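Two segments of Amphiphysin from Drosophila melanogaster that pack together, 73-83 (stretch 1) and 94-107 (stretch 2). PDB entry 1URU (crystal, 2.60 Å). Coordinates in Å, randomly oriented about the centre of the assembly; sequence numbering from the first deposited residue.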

# COMPACT_ATOMS: atom_id res chain seq x y z
N ALA A 73 -6.78 -1.80 -3.31
CA ALA A 73 -6.54 -3.22 -3.51
C ALA A 73 -7.22 -4.04 -2.44
O ALA A 73 -7.68 -5.13 -2.72
CB ALA A 73 -5.05 -3.53 -3.54
N SER A 74 -7.32 -3.51 -1.22
CA SER A 74 -7.97 -4.21 -0.11
C SER A 74 -9.47 -4.34 -0.38
O SER A 74 -10.12 -5.28 0.08
CB SER A 74 -7.73 -3.44 1.19
OG SER A 74 -8.38 -4.04 2.29
N LYS A 75 -9.98 -3.38 -1.15
CA LYS A 75 -11.39 -3.22 -1.47
C LYS A 75 -11.75 -4.24 -2.53
O LYS A 75 -12.70 -5.01 -2.35
CB LYS A 75 -11.64 -1.79 -1.97
CG LYS A 75 -13.09 -1.25 -1.87
CD LYS A 75 -14.01 -1.86 -2.92
CE LYS A 75 -15.08 -0.90 -3.41
NZ LYS A 75 -15.35 -1.13 -4.88
N THR A 76 -11.01 -4.27 -3.63
CA THR A 76 -11.30 -5.25 -4.69
C THR A 76 -11.05 -6.68 -4.20
O THR A 76 -11.66 -7.60 -4.73
CB THR A 76 -10.46 -5.02 -5.96
OG1 THR A 76 -9.08 -5.26 -5.68
CG2 THR A 76 -10.53 -3.59 -6.45
N LEU A 77 -10.17 -6.86 -3.21
CA LEU A 77 -9.89 -8.19 -2.66
C LEU A 77 -11.00 -8.60 -1.74
O LEU A 77 -11.39 -9.74 -1.72
CB LEU A 77 -8.56 -8.26 -1.88
CG LEU A 77 -8.27 -9.54 -1.08
CD1 LEU A 77 -8.20 -10.73 -2.00
CD2 LEU A 77 -6.98 -9.45 -0.29
N MSE A 78 -11.50 -7.66 -0.95
CA MSE A 78 -12.58 -7.98 -0.01
C MSE A 78 -13.88 -8.20 -0.76
O MSE A 78 -14.71 -8.98 -0.35
CB MSE A 78 -12.69 -6.88 1.05
CG MSE A 78 -11.53 -6.90 2.01
SE MSE A 78 -11.34 -8.65 3.01
CE MSE A 78 -13.06 -8.60 3.83
N ASP A 79 -14.01 -7.55 -1.91
CA ASP A 79 -15.16 -7.70 -2.76
C ASP A 79 -15.16 -9.10 -3.31
O ASP A 79 -16.21 -9.63 -3.62
CB ASP A 79 -15.12 -6.70 -3.94
CG ASP A 79 -15.49 -5.28 -3.55
OD1 ASP A 79 -15.83 -5.01 -2.36
OD2 ASP A 79 -15.46 -4.36 -4.40
N SER A 80 -13.97 -9.66 -3.48
CA SER A 80 -13.81 -11.06 -3.89
C SER A 80 -14.14 -12.03 -2.80
O SER A 80 -14.79 -13.02 -3.06
CB SER A 80 -12.38 -11.35 -4.28
OG SER A 80 -12.29 -11.22 -5.66
N VAL A 81 -13.64 -11.78 -1.59
CA VAL A 81 -13.88 -12.66 -0.48
C VAL A 81 -15.39 -12.70 -0.26
O VAL A 81 -15.96 -13.76 -0.01
CB VAL A 81 -13.22 -12.19 0.82
CG1 VAL A 81 -13.68 -13.04 1.97
CG2 VAL A 81 -11.70 -12.24 0.71
N CYS A 82 -16.03 -11.53 -0.37
CA CYS A 82 -17.47 -11.42 -0.20
C CYS A 82 -18.18 -12.20 -1.32
O CYS A 82 -19.15 -12.88 -1.04
CB CYS A 82 -17.92 -9.96 -0.14
SG CYS A 82 -17.54 -9.12 1.45
N GLU A 83 -17.67 -12.14 -2.55
CA GLU A 83 -18.27 -12.88 -3.68
C GLU A 83 -18.22 -14.42 -3.54
O GLU A 83 -19.21 -15.11 -3.80
CB GLU A 83 -17.60 -12.47 -5.01
CG GLU A 83 -18.23 -13.09 -6.28
CD GLU A 83 -17.47 -14.32 -6.82
OE1 GLU A 83 -17.76 -15.46 -6.38
OE2 GLU A 83 -16.58 -14.16 -7.71
N ALA A 94 -22.72 -10.96 8.23
CA ALA A 94 -21.67 -10.47 9.13
C ALA A 94 -20.39 -10.14 8.36
O ALA A 94 -19.68 -9.23 8.74
CB ALA A 94 -21.38 -11.48 10.22
N LEU A 95 -20.09 -10.89 7.30
CA LEU A 95 -18.89 -10.68 6.51
C LEU A 95 -19.05 -9.44 5.68
O LEU A 95 -18.17 -8.58 5.68
CB LEU A 95 -18.64 -11.86 5.58
CG LEU A 95 -17.46 -11.78 4.63
CD1 LEU A 95 -16.22 -12.21 5.35
CD2 LEU A 95 -17.68 -12.65 3.42
N GLN A 96 -20.18 -9.34 4.97
CA GLN A 96 -20.49 -8.13 4.22
C GLN A 96 -20.28 -6.94 5.12
O GLN A 96 -19.67 -5.96 4.72
CB GLN A 96 -21.93 -8.12 3.75
CG GLN A 96 -22.31 -9.21 2.78
CD GLN A 96 -21.62 -9.07 1.43
OE1 GLN A 96 -21.49 -7.97 0.90
NE2 GLN A 96 -21.17 -10.20 0.88
N ALA A 97 -20.77 -7.05 6.36
CA ALA A 97 -20.83 -5.92 7.28
C ALA A 97 -19.46 -5.47 7.75
O ALA A 97 -19.14 -4.27 7.75
CB ALA A 97 -21.69 -6.29 8.49
N GLN A 98 -18.65 -6.44 8.15
CA GLN A 98 -17.35 -6.16 8.73
C GLN A 98 -16.38 -5.70 7.64
O GLN A 98 -15.40 -5.02 7.90
CB GLN A 98 -16.85 -7.41 9.43
CG GLN A 98 -16.09 -7.10 10.70
CD GLN A 98 -16.97 -6.79 11.87
OE1 GLN A 98 -18.04 -7.36 12.02
NE2 GLN A 98 -16.49 -5.91 12.75
N THR A 99 -16.69 -6.09 6.41
CA THR A 99 -15.99 -5.62 5.24
C THR A 99 -16.27 -4.15 4.95
O THR A 99 -15.35 -3.39 4.65
CB THR A 99 -16.44 -6.48 4.06
OG1 THR A 99 -15.73 -7.71 4.11
CG2 THR A 99 -16.12 -5.85 2.70
N GLY A 100 -17.54 -3.75 4.99
CA GLY A 100 -17.91 -2.36 4.80
C GLY A 100 -17.28 -1.48 5.87
O GLY A 100 -16.77 -0.40 5.57
N ALA A 101 -17.28 -1.95 7.11
CA ALA A 101 -16.63 -1.25 8.21
C ALA A 101 -15.17 -0.91 7.88
O ALA A 101 -14.69 0.19 8.21
CB ALA A 101 -16.71 -2.10 9.48
N SER A 102 -14.49 -1.86 7.23
CA SER A 102 -13.11 -1.71 6.80
C SER A 102 -12.92 -0.65 5.72
O SER A 102 -11.97 0.12 5.76
CB SER A 102 -12.58 -3.05 6.28
OG SER A 102 -11.21 -2.95 5.96
N GLU A 103 -13.83 -0.62 4.74
CA GLU A 103 -13.76 0.37 3.68
C GLU A 103 -13.70 1.78 4.25
O GLU A 103 -13.02 2.64 3.72
CB GLU A 103 -14.95 0.25 2.72
CG GLU A 103 -14.81 -0.86 1.67
CD GLU A 103 -15.92 -0.83 0.62
OE1 GLU A 103 -16.22 0.26 0.08
OE2 GLU A 103 -16.50 -1.90 0.33
N SER A 104 -14.44 1.99 5.33
CA SER A 104 -14.56 3.30 5.97
C SER A 104 -13.36 3.68 6.79
O SER A 104 -12.98 4.82 6.79
CB SER A 104 -15.79 3.31 6.86
OG SER A 104 -16.95 3.23 6.06
N LEU A 105 -12.78 2.72 7.52
CA LEU A 105 -11.56 3.00 8.27
C LEU A 105 -10.45 3.39 7.31
O LEU A 105 -9.70 4.34 7.56
CB LEU A 105 -11.09 1.80 9.07
CG LEU A 105 -12.01 1.36 10.19
CD1 LEU A 105 -11.54 0.02 10.74
CD2 LEU A 105 -12.05 2.38 11.30
N TRP A 106 -10.35 2.65 6.21
CA TRP A 106 -9.34 2.94 5.21
C TRP A 106 -9.57 4.35 4.67
O TRP A 106 -8.62 5.05 4.33
CB TRP A 106 -9.38 1.94 4.06
CG TRP A 106 -8.50 0.69 4.21
CD1 TRP A 106 -8.89 -0.56 4.63
CD2 TRP A 106 -7.10 0.58 3.92
NE1 TRP A 106 -7.83 -1.42 4.61
CE2 TRP A 106 -6.71 -0.76 4.18
CE3 TRP A 106 -6.12 1.48 3.45
CZ2 TRP A 106 -5.40 -1.22 3.98
CZ3 TRP A 106 -4.81 1.01 3.25
CH2 TRP A 106 -4.47 -0.33 3.52
N ALA A 107 -10.83 4.78 4.59
CA ALA A 107 -11.11 6.12 4.09
C ALA A 107 -10.86 7.26 5.11
O ALA A 107 -10.45 8.34 4.69
CB ALA A 107 -12.50 6.19 3.54

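Two antiparallel helices of one chain pack here side by side through van der Waals contacts among a mixed set of side chains, an apolar cluster about Cys82 and Leu95 and polar or charged neighbours, with no hydrogen bond or salt bridge passing from one to the other. Both segments are helical throughout and lie within longer helices. Their N-to-C directions differ by 173°, and the axes come within 10.0 Å, a spacing that leaves room for side chains between the backbones. The register shows the helical repeat: the CA atoms of Lys75 and Glu103 lie 6.7 Å apart, those of Met78 and Thr99 6.7 Å, and those of Cys82 and Gln96 6.3 Å. Positions three or four apart thus return to the same face, and since one helix runs up as the other runs down, rising numbers in the first meet falling numbers in the second. Within each segment the backbone is held mainly by i to i+4 hydrogen bonds, such as Cys82 N to Met78 O at 2.9 Å.

Cys82 is the best covered residue of the contact. Its compact side chain points toward the other helix, and SG lies 4.0 Å from Leu95 CD2. Leu95, with its branched apolar end, also reaches Val81, where CG1 and Leu95 CD2 are 4.3 Å apart; contacts of this kind gain from keeping hydrocarbon away from water. Gln96 starts out sideways, but its flexible chain brings NE2 to 3.4 Å from Cys82 CB.

In the middle, Met78, modelled as selenomethionine, faces Thr99. The modelled approach of its CE to Thr99 OG1 is too close to carry any detailed reading. Thr99 suits a buried helix face because a threonine hydroxyl can turn back to its own backbone, and OG1 is placed for a weak hydrogen bond to Leu95 O at 3.0 Å, though its position is less certain.

Toward the start of the first segment, Ser74 directs its CA-to-CB bond toward the other helix, and its OG lies 3.5 Å from Trp106 NE1. The small serine lies beside the broad indole, its OG oblique to the ring, with no hydrogen bond.

Charged residues also take part. Lys75 lays its aliphatic stem against Glu103, with Lys75 CG 3.8 Å from Glu103 CD. Within its own helix, Lys75 NZ makes a salt bridge to Asp79 OD2 at 3.3 Å, the hydrogen bond itself being weak. Four residues apart, these two stand about one helical turn from each other. Asp79 OD1 and Glu103 OE2 are 4.2 Å apart; this pairing of like charges adds no attraction between the helices.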